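Local atomic coordinates of Her-1 protein (Caenorhabditis elegans, PDB entry 1SZH), a protein that dictates male development in the nematode and inhibits the function of tra-2a, probably acting directly in cell signalling during sex determination. Residues T5-I11 against V58-E63; I68-S73 against L97-P101; V74-V78 against I139-F144. The protein carries 2 engineered substitutions. All coordinates share one frame. Residue numbers count along the deposited sequence, not the author numbering.

Contact 1 (T5-I11 against V58-E63); sequences TLTKELI and VLFAKE
Leu59 sits at the apolar centre, its m,t side chain carrying CD2 into a hollow lined by three residues of 5-11: Leu6 CD2 and Leu10 CG each lie 4.1 Å from Leu59 CD2, and Ile11 CG1 4.2 Å from it. The backbones come nearest at Leu10 and Leu59, with CA atoms 6.3 Å apart. Leu10, in t,p, lays CD2 3.4 Å from Leu59 O and CD1 4.0 Å from Val58 O, so it covers the last turn of helix 47-59. Ile11 and Leu59 both continue inward to Met31 of helix 24-33. Phe60 is the first residue to leave helical angles (phi/psi -113/32); the edge of its ring meets Thr5, CG2 to CE2 4.1 Å. Extended Leu6 and Thr7 lead into helix 8-18, and Thr7 is the N-cap: its p rotamer lets OG1 accept from Leu10 N at 3.0 Å, while Ile11 N bonds to Thr7 O at 3.0 Å. At the polar edge Thr5 OG1 donates a weak hydrogen bond to Glu63 OE2 (3.4 Å), which is salt-bridged to Lys66. The start of one helix packs on the end of another, consistent with the overhand three-helix bundle of helices 8-18, 24-33 and 47-59.

Contact 2 (I68-S73 against L97-P101); sequences INLDDS and LMTSP
A 3-10 helix in the connection after helix 47-59, beginning at Leu70 and running on beyond Ser73, packs against the type I beta turn Leu97-Ser100, on the way from helix 85-97 to helix 105-115. The turn is closed by Ser100 N to Leu97 O (3.1 Å); the 3-10 helix opens with Asp72 N to Asn69 O (3.0 Å) and Ser73 N to Leu70 O (3.1 Å). CA atoms approach to 5.1 Å at Ser73 and Met98 and to 6.5 Å at Leu70 and Thr99. Met98 dominates. Its m,m,m rotamer curls the thioether so that CE touches Ile68 CG2 (3.6 Å) and Asp72 CB (3.5 Å), while its CB packs 3.6 Å from Ser73 CB; it also meets Phe126 of helix 120-134. Leu70, t,p, bends CD1 to within 4.0 Å of Thr99 CG2, and Thr99, in its p rotamer, also sets CG2 3.9 Å from Ser73 CB. Ser73 is p as well, which turns OG back onto Leu70 O (2.9 Å). Asp72, in m, directs its carboxylate to salt bridges with Arg130 and Arg133. No direct hydrogen bond joins the segments; instead one water bridges the backbones, donating to Asn69 O at 2.9 Å and to Met98 O at 2.7 Å.

Contact 3 (V74-V78 against I139-F144); sequences VCCSV and IEVLQF
Residues 74-78 are part of an extended 3-10 helix, a hallmark of this structure, and a short 3-10 turn, 139-141, with the extended residues after it packs along its flank. Val78 N bonds to Cys75 O (3.2 Å), and Leu142 N to Ile139 O (3.0 Å). CA atoms pair loosely, Val74 with Glu140 at 7.6 Å, Cys75 with Ile139 at 8.0 Å and Val78 with Phe144 at 7.0 Å, so side chains must fill the gap. Two bumps do so. Ile139, p,t, lays CD1 against Cys75, 3.5 Å from Cys75 SG, beside Val74; that sulfur is disulfide-bonded to Cys129 of helix 120-134, which Ile139 also touches. Leu142 and Gln143, both with beta-region backbone angles, carry the chain across to the second and larger bump, Phe144. In its m rotamer the ring enters a hollow formed by Val74, Cys75, Ser77 and Val78: Phe144 CZ lies 3.3 Å from Val78 N and 3.6 Å from Cys75 O, Phe144 CE1 lies 3.8 Å from Ser77 CB, and the rim of the ring faces Val74 O, 4.1 Å from Phe144 CZ. Val78 covers one ring face in a CH-pi contact, with its CB 3.6 Å from the Phe144 ring centroid and only 8° off the ring normal.

Overall arrangement
All three contacts are partly buried, but the centre of contact 2 lies about 2 Å from the centre of the chain, whereas those of contacts 1 and 3 are peripheral, about 17 and 14 Å from it, on opposite sides and about 30 Å apart. Contact 1 pairs two helix ends; contacts 2 and 3 share one 3-10 helix, gripped successively by residues 97-101 and 139-144. Contact 2 links to both others: Phe60 CE1 lies 3.4 Å from Pro101 O, and Met98 CG 3.6 Å from Cys76 SG. The chemistry differs accordingly: leucine packing with a weak polar rim in contact 1, a methionine beside a bridging water in contact 2, and in contact 3 an aromatic ring on backbone and valine, with an isoleucine against a disulfide sulfur.

Contact 1 (T5-I11 against V58-E63)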
ATOM      1  N   THR A   5      15.317   7.085   5.238  1.00 61.21           N
ATOM      2  CA  THR A   5      14.631   8.022   6.108  1.00 57.50           C
ATOM      3  C   THR A   5      14.267   7.350   7.430  1.00 55.28           C
ATOM      4  O   THR A   5      14.272   7.996   8.482  1.00 58.88           O
ATOM      5  CB  THR A   5      13.345   8.587   5.439  1.00 59.28           C
ATOM      6  OG1 THR A   5      12.741   9.556   6.306  1.00 65.09           O
ATOM      7  CG2 THR A   5      12.340   7.483   5.167  1.00 54.14           C
ATOM      8  N   LEU A   6      13.977   6.049   7.376  1.00 46.42           N
ATOM      9  CA  LEU A   6      13.594   5.312   8.572  1.00 39.03           C
ATOM     10  C   LEU A   6      14.710   5.136   9.593  1.00 34.29           C
ATOM     11  O   LEU A   6      15.774   4.607   9.288  1.00 34.05           O
ATOM     12  CB  LEU A   6      13.058   3.920   8.216  1.00 41.18           C
ATOM     13  CG  LEU A   6      11.806   3.778   7.357  1.00 41.87           C
ATOM     14  CD1 LEU A   6      11.435   2.292   7.301  1.00 34.60           C
ATOM     15  CD2 LEU A   6      10.665   4.588   7.943  1.00 35.73           C
ATOM     16  N   THR A   7      14.436   5.574  10.815  1.00 30.95           N
ATOM     17  CA  THR A   7      15.377   5.452  11.924  1.00 31.73           C
ATOM     18  C   THR A   7      14.663   4.697  13.032  1.00 28.93           C
ATOM     19  O   THR A   7      13.429   4.603  13.045  1.00 25.39           O
ATOM     20  CB  THR A   7      15.789   6.833  12.500  1.00 34.39           C
ATOM     21  OG1 THR A   7      14.635   7.490  13.042  1.00 31.15           O
ATOM     22  CG2 THR A   7      16.409   7.712  11.422  1.00 30.51           C
ATOM     23  N   LYS A   8      15.441   4.177  13.968  1.00 24.98           N
ATOM     24  CA  LYS A   8      14.908   3.453  15.114  1.00 25.89           C
ATOM     25  C   LYS A   8      14.000   4.408  15.900  1.00 28.85           C
ATOM     26  O   LYS A   8      12.911   4.037  16.329  1.00 22.15           O
ATOM     27  CB  LYS A   8      16.068   3.008  16.012  1.00 28.30           C
ATOM     28  CG  LYS A   8      15.683   2.205  17.250  1.00 34.90           C
ATOM     29  CD  LYS A   8      16.942   1.795  18.026  1.00 39.48           C
ATOM     30  CE  LYS A   8      16.629   0.917  19.236  1.00 42.38           C
ATOM     31  NZ  LYS A   8      15.792   1.613  20.257  1.00 48.63           N
ATOM     32  N   GLU A   9      14.461   5.641  16.093  1.00 30.57           N
ATOM     33  CA  GLU A   9      13.695   6.631  16.838  1.00 32.71           C
ATOM     34  C   GLU A   9      12.317   6.866  16.226  1.00 31.87           C
ATOM     35  O   GLU A   9      11.300   6.851  16.928  1.00 27.55           O
ATOM     36  CB  GLU A   9      14.433   7.974  16.878  1.00 39.26           C
ATOM     37  CG  GLU A   9      15.749   7.978  17.640  1.00 48.38           C
ATOM     38  CD  GLU A   9      16.831   7.150  16.968  1.00 52.22           C
ATOM     39  OE1 GLU A   9      16.996   7.274  15.731  1.00 46.70           O
ATOM     40  OE2 GLU A   9      17.525   6.391  17.680  1.00 53.06           O
ATOM     41  N   LEU A  10      12.294   7.095  14.918  1.00 27.09           N
ATOM     42  CA  LEU A  10      11.059   7.361  14.189  1.00 25.79           C
ATOM     43  C   LEU A  10      10.066   6.178  14.246  1.00 23.38           C
ATOM     44  O   LEU A  10       8.857   6.363  14.488  1.00 21.25           O
ATOM     45  CB  LEU A  10      11.398   7.697  12.740  1.00 30.38           C
ATOM     46  CG  LEU A  10      10.327   8.411  11.925  1.00 32.00           C
ATOM     47  CD1 LEU A  10       9.916   9.692  12.652  1.00 29.40           C
ATOM     48  CD2 LEU A  10      10.871   8.732  10.531  1.00 33.06           C
ATOM     49  N   ILE A  11      10.570   4.967  14.031  1.00 22.38           N
ATOM     50  CA  ILE A  11       9.707   3.784  14.079  1.00 18.49           C
ATOM     51  C   ILE A  11       9.148   3.552  15.478  1.00 15.82           C
ATOM     52  O   ILE A  11       7.970   3.220  15.643  1.00 20.47           O
ATOM     53  CB  ILE A  11      10.455   2.517  13.591  1.00 18.66           C
ATOM     54  CG1 ILE A  11      10.651   2.599  12.064  1.00 23.09           C
ATOM     55  CG2 ILE A  11       9.680   1.273  13.968  1.00 27.23           C
ATOM     56  CD1 ILE A  11      11.537   1.484  11.495  1.00 27.35           C
ATOM     57  N   VAL A  58       2.951   9.529  10.892  1.00 16.47           N
ATOM     58  CA  VAL A  58       4.102   9.801  11.762  1.00 16.39           C
ATOM     59  C   VAL A  58       5.422   9.581  11.015  1.00 19.77           C
ATOM     60  O   VAL A  58       6.295  10.443  11.013  1.00 21.25           O
ATOM     61  CB  VAL A  58       4.088   8.920  13.035  1.00 19.57           C
ATOM     62  CG1 VAL A  58       5.343   9.201  13.878  1.00 20.39           C
ATOM     63  CG2 VAL A  58       2.842   9.168  13.835  1.00 18.39           C
ATOM     64  N   LEU A  59       5.570   8.445  10.338  1.00 18.04           N
ATOM     65  CA  LEU A  59       6.813   8.142   9.624  1.00 17.00           C
ATOM     66  C   LEU A  59       7.166   9.140   8.543  1.00 16.59           C
ATOM     67  O   LEU A  59       8.331   9.471   8.355  1.00 22.41           O
ATOM     68  CB  LEU A  59       6.721   6.757   8.958  1.00 15.67           C
ATOM     69  CG  LEU A  59       6.582   5.563   9.913  1.00 16.35           C
ATOM     70  CD1 LEU A  59       6.374   4.291   9.076  1.00 15.96           C
ATOM     71  CD2 LEU A  59       7.822   5.414  10.769  1.00 16.04           C
ATOM     72  N   PHE A  60       6.153   9.630   7.843  1.00 17.78           N
ATOM     73  CA  PHE A  60       6.386  10.530   6.726  1.00 19.37           C
ATOM     74  C   PHE A  60       5.864  11.947   6.989  1.00 20.14           C
ATOM     75  O   PHE A  60       5.459  12.642   6.070  1.00 22.35           O
ATOM     76  CB  PHE A  60       5.744   9.925   5.477  1.00 17.70           C
ATOM     77  CG  PHE A  60       6.328   8.572   5.105  1.00 19.59           C
ATOM     78  CD1 PHE A  60       5.523   7.441   5.029  1.00 21.12           C
ATOM     79  CD2 PHE A  60       7.700   8.426   4.884  1.00 18.81           C
ATOM     80  CE1 PHE A  60       6.080   6.177   4.758  1.00 19.75           C
ATOM     81  CE2 PHE A  60       8.266   7.165   4.608  1.00 23.17           C
ATOM     82  CZ  PHE A  60       7.454   6.045   4.541  1.00 19.78           C
ATOM     83  N   ALA A  61       5.897  12.360   8.249  1.00 22.00           N
ATOM     84  CA  ALA A  61       5.419  13.691   8.627  1.00 26.61           C
ATOM     85  C   ALA A  61       6.149  14.805   7.866  1.00 24.99           C
ATOM     86  O   ALA A  61       5.525  15.761   7.414  1.00 29.74           O
ATOM     87  CB  ALA A  61       5.588  13.892  10.124  1.00 23.88           C
ATOM     88  N   LYS A  62       7.462  14.665   7.721  1.00 29.16           N
ATOM     89  CA  LYS A  62       8.248  15.670   7.024  1.00 37.31           C
ATOM     90  C   LYS A  62       8.274  15.527   5.506  1.00 37.90           C
ATOM     91  O   LYS A  62       8.601  16.483   4.804  1.00 34.52           O
ATOM     92  CB  LYS A  62       9.679  15.689   7.563  1.00 38.86           C
ATOM     93  CG  LYS A  62       9.775  16.224   8.983  1.00 43.87           C
ATOM     94  CD  LYS A  62      11.209  16.563   9.349  1.00 53.20           C
ATOM     95  CE  LYS A  62      11.292  17.230  10.714  1.00 48.96           C
ATOM     96  NZ  LYS A  62      12.697  17.526  11.118  1.00 55.03           N
ATOM     97  N   GLU A  63       7.929  14.343   5.004  1.00 31.46           N
ATOM     98  CA  GLU A  63       7.917  14.105   3.565  1.00 30.41           C
ATOM     99  C   GLU A  63       6.584  13.480   3.170  1.00 28.86           C
ATOM    100  O   GLU A  63       6.503  12.300   2.800  1.00 26.97           O
ATOM    101  CB  GLU A  63       9.065  13.185   3.177  1.00 36.80           C
ATOM    102  CG  GLU A  63      10.388  13.607   3.783  1.00 45.28           C
ATOM    103  CD  GLU A  63      11.546  12.788   3.275  1.00 55.09           C
ATOM    104  OE1 GLU A  63      12.044  13.090   2.166  1.00 57.13           O
ATOM    105  OE2 GLU A  63      11.951  11.840   3.979  1.00 57.34           O
TER

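Contact 2 (I68-S73 against L97-P101)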
ATOM      1  N   ILE A  68       1.062   6.999   0.560  1.00 15.73           N
ATOM      2  CA  ILE A  68       0.124   6.523  -0.461  1.00 15.42           C
ATOM      3  C   ILE A  68      -1.161   6.162   0.254  1.00 14.62           C
ATOM      4  O   ILE A  68      -1.143   5.448   1.266  1.00 15.38           O
ATOM      5  CB  ILE A  68       0.637   5.296  -1.226  1.00 18.24           C
ATOM      6  CG1 ILE A  68       1.792   5.727  -2.141  1.00 22.01           C
ATOM      7  CG2 ILE A  68      -0.510   4.702  -2.091  1.00 17.59           C
ATOM      8  CD1 ILE A  68       2.477   4.572  -2.825  1.00 30.61           C
ATOM      9  N   ASN A  69      -2.284   6.654  -0.263  1.00 14.15           N
ATOM     10  CA  ASN A  69      -3.569   6.390   0.340  1.00 16.25           C
ATOM     11  C   ASN A  69      -3.841   4.877   0.374  1.00 15.14           C
ATOM     12  O   ASN A  69      -3.675   4.182  -0.639  1.00 14.41           O
ATOM     13  CB  ASN A  69      -4.669   7.099  -0.459  1.00 16.53           C
ATOM     14  CG  ASN A  69      -5.985   7.187   0.301  1.00 19.45           C
ATOM     15  OD1 ASN A  69      -6.431   8.285   0.687  1.00 25.82           O
ATOM     16  ND2 ASN A  69      -6.615   6.054   0.521  1.00 21.01           N
ATOM     17  N   LEU A  70      -4.238   4.366   1.534  1.00 17.19           N
ATOM     18  CA  LEU A  70      -4.528   2.946   1.657  1.00 16.03           C
ATOM     19  C   LEU A  70      -5.516   2.411   0.614  1.00 17.98           C
ATOM     20  O   LEU A  70      -5.370   1.272   0.144  1.00 18.19           O
ATOM     21  CB  LEU A  70      -5.053   2.632   3.067  1.00 17.19           C
ATOM     22  CG  LEU A  70      -5.346   1.155   3.363  1.00 16.80           C
ATOM     23  CD1 LEU A  70      -4.083   0.298   3.220  1.00 20.50           C
ATOM     24  CD2 LEU A  70      -5.903   1.067   4.794  1.00 23.57           C
ATOM     25  N   ASP A  71      -6.494   3.231   0.228  1.00 18.89           N
ATOM     26  CA  ASP A  71      -7.492   2.820  -0.744  1.00 19.78           C
ATOM     27  C   ASP A  71      -6.918   2.484  -2.106  1.00 19.42           C
ATOM     28  O   ASP A  71      -7.532   1.736  -2.858  1.00 20.64           O
ATOM     29  CB  ASP A  71      -8.574   3.894  -0.935  1.00 26.38           C
ATOM     30  CG  ASP A  71      -9.353   4.173   0.330  1.00 38.22           C
ATOM     31  OD1 ASP A  71      -9.667   3.211   1.063  1.00 37.78           O
ATOM     32  OD2 ASP A  71      -9.661   5.360   0.577  1.00 49.17           O
ATOM     33  N   ASP A  72      -5.753   3.028  -2.438  1.00 16.36           N
ATOM     34  CA  ASP A  72      -5.155   2.731  -3.733  1.00 15.31           C
ATOM     35  C   ASP A  72      -4.740   1.259  -3.871  1.00 18.60           C
ATOM     36  O   ASP A  72      -4.495   0.779  -4.984  1.00 17.84           O
ATOM     37  CB  ASP A  72      -3.921   3.616  -3.984  1.00 15.44           C
ATOM     38  CG  ASP A  72      -4.272   5.081  -4.228  1.00 19.82           C
ATOM     39  OD1 ASP A  72      -5.461   5.450  -4.132  1.00 19.35           O
ATOM     40  OD2 ASP A  72      -3.334   5.865  -4.499  1.00 16.44           O
ATOM     41  N   SER A  73      -4.687   0.520  -2.767  1.00 18.40           N
ATOM     42  CA  SER A  73      -4.284  -0.874  -2.884  1.00 19.50           C
ATOM     43  C   SER A  73      -5.288  -1.683  -3.705  1.00 20.59           C
ATOM     44  O   SER A  73      -4.929  -2.711  -4.285  1.00 20.58           O
ATOM     45  CB  SER A  73      -4.090  -1.507  -1.501  1.00 18.35           C
ATOM     46  OG  SER A  73      -5.303  -1.509  -0.758  1.00 21.55           O
ATOM     47  N   LEU A  97       2.817  -4.599  -1.075  1.00 12.51           N
ATOM     48  CA  LEU A  97       3.514  -3.315  -1.005  1.00 12.12           C
ATOM     49  C   LEU A  97       2.568  -2.187  -0.637  1.00 13.25           C
ATOM     50  O   LEU A  97       2.888  -1.348   0.211  1.00 14.31           O
ATOM     51  CB  LEU A  97       4.163  -2.980  -2.363  1.00 13.41           C
ATOM     52  CG  LEU A  97       5.378  -3.816  -2.760  1.00 14.16           C
ATOM     53  CD1 LEU A  97       5.664  -3.641  -4.265  1.00 16.31           C
ATOM     54  CD2 LEU A  97       6.558  -3.395  -1.916  1.00 16.83           C
ATOM     55  N   MET A  98       1.404  -2.165  -1.271  1.00 12.34           N
ATOM     56  CA  MET A  98       0.466  -1.063  -1.063  1.00 11.64           C
ATOM     57  C   MET A  98      -0.232  -1.057   0.275  1.00 14.26           C
ATOM     58  O   MET A  98      -0.978  -0.126   0.577  1.00 16.27           O
ATOM     59  CB  MET A  98      -0.561  -1.038  -2.207  1.00 12.12           C
ATOM     60  CG  MET A  98       0.082  -0.779  -3.590  1.00 14.36           C
ATOM     61  SD  MET A  98       0.669   0.936  -3.823  1.00 15.62           S
ATOM     62  CE  MET A  98      -0.900   1.798  -4.130  1.00 15.29           C
ATOM     63  N   THR A  99      -0.009  -2.096   1.077  1.00 13.76           N
ATOM     64  CA  THR A  99      -0.595  -2.130   2.411  1.00 13.20           C
ATOM     65  C   THR A  99       0.508  -2.154   3.497  1.00 14.17           C
ATOM     66  O   THR A  99       0.223  -2.418   4.662  1.00 14.64           O
ATOM     67  CB  THR A  99      -1.549  -3.351   2.593  1.00 15.25           C
ATOM     68  OG1 THR A  99      -0.863  -4.558   2.230  1.00 15.09           O
ATOM     69  CG2 THR A  99      -2.798  -3.193   1.726  1.00 17.65           C
ATOM     70  N   SER A 100       1.756  -1.865   3.100  1.00 13.82           N
ATOM     71  CA  SER A 100       2.918  -1.852   4.011  1.00 12.76           C
ATOM     72  C   SER A 100       3.164  -0.370   4.348  1.00 12.71           C
ATOM     73  O   SER A 100       3.761   0.363   3.572  1.00 14.09           O
ATOM     74  CB  SER A 100       4.129  -2.483   3.315  1.00 12.82           C
ATOM     75  OG  SER A 100       3.865  -3.863   3.088  1.00 16.25           O
ATOM     76  N   PRO A 101       2.728   0.073   5.535  1.00 13.32           N
ATOM     77  CA  PRO A 101       2.903   1.491   5.881  1.00 14.46           C
ATOM     78  C   PRO A 101       4.280   2.114   5.886  1.00 14.99           C
ATOM     79  O   PRO A 101       4.397   3.329   5.653  1.00 15.65           O
ATOM     80  CB  PRO A 101       2.206   1.608   7.237  1.00 13.26           C
ATOM     81  CG  PRO A 101       2.464   0.260   7.866  1.00 14.02           C
ATOM     82  CD  PRO A 101       2.192  -0.684   6.683  1.00 13.59           C
TER
HETATM   83  O   HOH W   1      -1.852   1.966  -0.878  1.00 23.49           O

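Contact 3 (V74-V78 against I139-F144)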
ATOM      1  N   VAL A  74      -6.530  -1.216  -3.790  1.00 18.10           N
ATOM      2  CA  VAL A  74      -7.533  -1.952  -4.569  1.00 17.51           C
ATOM      3  C   VAL A  74      -7.191  -1.937  -6.066  1.00 18.66           C
ATOM      4  O   VAL A  74      -7.606  -2.815  -6.821  1.00 20.97           O
ATOM      5  CB  VAL A  74      -8.949  -1.367  -4.349  1.00 23.42           C
ATOM      6  CG1 VAL A  74      -9.285  -1.306  -2.854  1.00 27.55           C
ATOM      7  CG2 VAL A  74      -9.044  -0.010  -4.968  1.00 33.60           C
ATOM      8  N   CYS A  75      -6.398  -0.964  -6.487  1.00 14.97           N
ATOM      9  CA  CYS A  75      -6.009  -0.847  -7.896  1.00 14.43           C
ATOM     10  C   CYS A  75      -5.103  -1.991  -8.348  1.00 17.72           C
ATOM     11  O   CYS A  75      -4.973  -2.299  -9.538  1.00 16.55           O
ATOM     12  CB  CYS A  75      -5.298   0.484  -8.117  1.00 14.70           C
ATOM     13  SG  CYS A  75      -6.293   1.935  -7.723  1.00 18.22           S
ATOM     14  N   CYS A  76      -4.464  -2.631  -7.382  1.00 17.36           N
ATOM     15  CA  CYS A  76      -3.553  -3.727  -7.677  1.00 17.85           C
ATOM     16  C   CYS A  76      -4.199  -4.898  -8.430  1.00 19.04           C
ATOM     17  O   CYS A  76      -3.503  -5.647  -9.119  1.00 17.43           O
ATOM     18  CB  CYS A  76      -2.988  -4.265  -6.366  1.00 15.29           C
ATOM     19  SG  CYS A  76      -1.876  -3.175  -5.496  1.00 20.03           S
ATOM     20  N   SER A  77      -5.510  -5.060  -8.285  1.00 18.68           N
ATOM     21  CA  SER A  77      -6.215  -6.157  -8.921  1.00 21.88           C
ATOM     22  C   SER A  77      -6.050  -6.170 -10.421  1.00 21.88           C
ATOM     23  O   SER A  77      -6.182  -7.222 -11.052  1.00 20.48           O
ATOM     24  CB  SER A  77      -7.705  -6.096  -8.573  1.00 26.20           C
ATOM     25  OG  SER A  77      -7.868  -6.310  -7.183  1.00 31.10           O
ATOM     26  N   VAL A  78      -5.732  -5.018 -11.000  1.00 18.19           N
ATOM     27  CA  VAL A  78      -5.604  -4.979 -12.455  1.00 21.82           C
ATOM     28  C   VAL A  78      -4.485  -5.843 -13.012  1.00 22.89           C
ATOM     29  O   VAL A  78      -4.554  -6.299 -14.144  1.00 21.96           O
ATOM     30  CB  VAL A  78      -5.418  -3.544 -12.992  1.00 22.15           C
ATOM     31  CG1 VAL A  78      -4.004  -3.035 -12.762  1.00 24.41           C
ATOM     32  CG2 VAL A  78      -5.756  -3.519 -14.471  1.00 27.82           C
ATOM     33  N   ILE A 139     -13.409   3.990  -6.600  1.00 27.33           N
ATOM     34  CA  ILE A 139     -13.020   3.047  -7.646  1.00 29.42           C
ATOM     35  C   ILE A 139     -13.643   1.655  -7.653  1.00 29.36           C
ATOM     36  O   ILE A 139     -13.796   1.060  -8.726  1.00 30.12           O
ATOM     37  CB  ILE A 139     -11.484   2.927  -7.720  1.00 29.38           C
ATOM     38  CG1 ILE A 139     -10.902   2.739  -6.319  1.00 32.77           C
ATOM     39  CG2 ILE A 139     -10.925   4.164  -8.400  1.00 30.64           C
ATOM     40  CD1 ILE A 139      -9.381   2.721  -6.277  1.00 40.46           C
ATOM     41  N   GLU A 140     -14.004   1.139  -6.476  1.00 26.58           N
ATOM     42  CA  GLU A 140     -14.644  -0.166  -6.372  1.00 30.41           C
ATOM     43  C   GLU A 140     -15.964  -0.195  -7.149  1.00 31.26           C
ATOM     44  O   GLU A 140     -16.462  -1.265  -7.515  1.00 29.37           O
ATOM     45  CB  GLU A 140     -14.900  -0.501  -4.898  1.00 40.05           C
ATOM     46  CG  GLU A 140     -13.650  -0.439  -4.030  1.00 42.89           C
ATOM     47  CD  GLU A 140     -13.485   0.890  -3.303  1.00 52.38           C
ATOM     48  OE1 GLU A 140     -13.715   1.956  -3.917  1.00 40.80           O
ATOM     49  OE2 GLU A 140     -13.111   0.859  -2.111  1.00 53.61           O
ATOM     50  N   VAL A 141     -16.523   0.986  -7.408  1.00 23.54           N
ATOM     51  CA  VAL A 141     -17.777   1.129  -8.151  1.00 27.32           C
ATOM     52  C   VAL A 141     -17.612   0.799  -9.644  1.00 25.99           C
ATOM     53  O   VAL A 141     -18.543   0.320 -10.306  1.00 25.70           O
ATOM     54  CB  VAL A 141     -18.316   2.589  -8.003  1.00 27.56           C
ATOM     55  CG1 VAL A 141     -19.518   2.832  -8.930  1.00 25.06           C
ATOM     56  CG2 VAL A 141     -18.705   2.850  -6.550  1.00 26.86           C
ATOM     57  N   LEU A 142     -16.417   1.061 -10.168  1.00 26.94           N
ATOM     58  CA  LEU A 142     -16.092   0.821 -11.576  1.00 27.73           C
ATOM     59  C   LEU A 142     -15.145  -0.361 -11.727  1.00 32.53           C
ATOM     60  O   LEU A 142     -14.280  -0.575 -10.885  1.00 38.35           O
ATOM     61  CB  LEU A 142     -15.387   2.040 -12.169  1.00 25.84           C
ATOM     62  CG  LEU A 142     -16.098   3.402 -12.177  1.00 26.43           C
ATOM     63  CD1 LEU A 142     -15.166   4.464 -12.725  1.00 28.32           C
ATOM     64  CD2 LEU A 142     -17.336   3.308 -13.044  1.00 26.86           C
ATOM     65  N   GLN A 143     -15.311  -1.135 -12.790  1.00 37.51           N
ATOM     66  CA  GLN A 143     -14.382  -2.228 -13.037  1.00 39.53           C
ATOM     67  C   GLN A 143     -13.380  -1.607 -13.996  1.00 37.72           C
ATOM     68  O   GLN A 143     -13.719  -0.666 -14.717  1.00 27.96           O
ATOM     69  CB  GLN A 143     -15.088  -3.426 -13.661  1.00 44.25           C
ATOM     70  CG  GLN A 143     -16.191  -3.066 -14.607  1.00 52.67           C
ATOM     71  CD  GLN A 143     -16.905  -4.293 -15.118  1.00 60.97           C
ATOM     72  OE1 GLN A 143     -17.274  -5.174 -14.341  1.00 66.73           O
ATOM     73  NE2 GLN A 143     -17.112  -4.358 -16.431  1.00 63.36           N
ATOM     74  N   PHE A 144     -12.145  -2.109 -14.011  1.00 33.46           N
ATOM     75  CA  PHE A 144     -11.125  -1.506 -14.863  1.00 29.24           C
ATOM     76  C   PHE A 144     -11.550  -1.361 -16.298  1.00 23.93           C
ATOM     77  O   PHE A 144     -11.145  -0.409 -16.968  1.00 28.76           O
ATOM     78  CB  PHE A 144      -9.812  -2.302 -14.822  1.00 29.60           C
ATOM     79  CG  PHE A 144      -9.262  -2.516 -13.442  1.00 28.43           C
ATOM     80  CD1 PHE A 144      -9.369  -3.768 -12.831  1.00 29.60           C
ATOM     81  CD2 PHE A 144      -8.687  -1.465 -12.728  1.00 25.47           C
ATOM     82  CE1 PHE A 144      -8.881  -3.986 -11.541  1.00 26.47           C
ATOM     83  CE2 PHE A 144      -8.190  -1.667 -11.430  1.00 25.70           C
ATOM     84  CZ  PHE A 144      -8.301  -2.927 -10.824  1.00 27.40           C
TER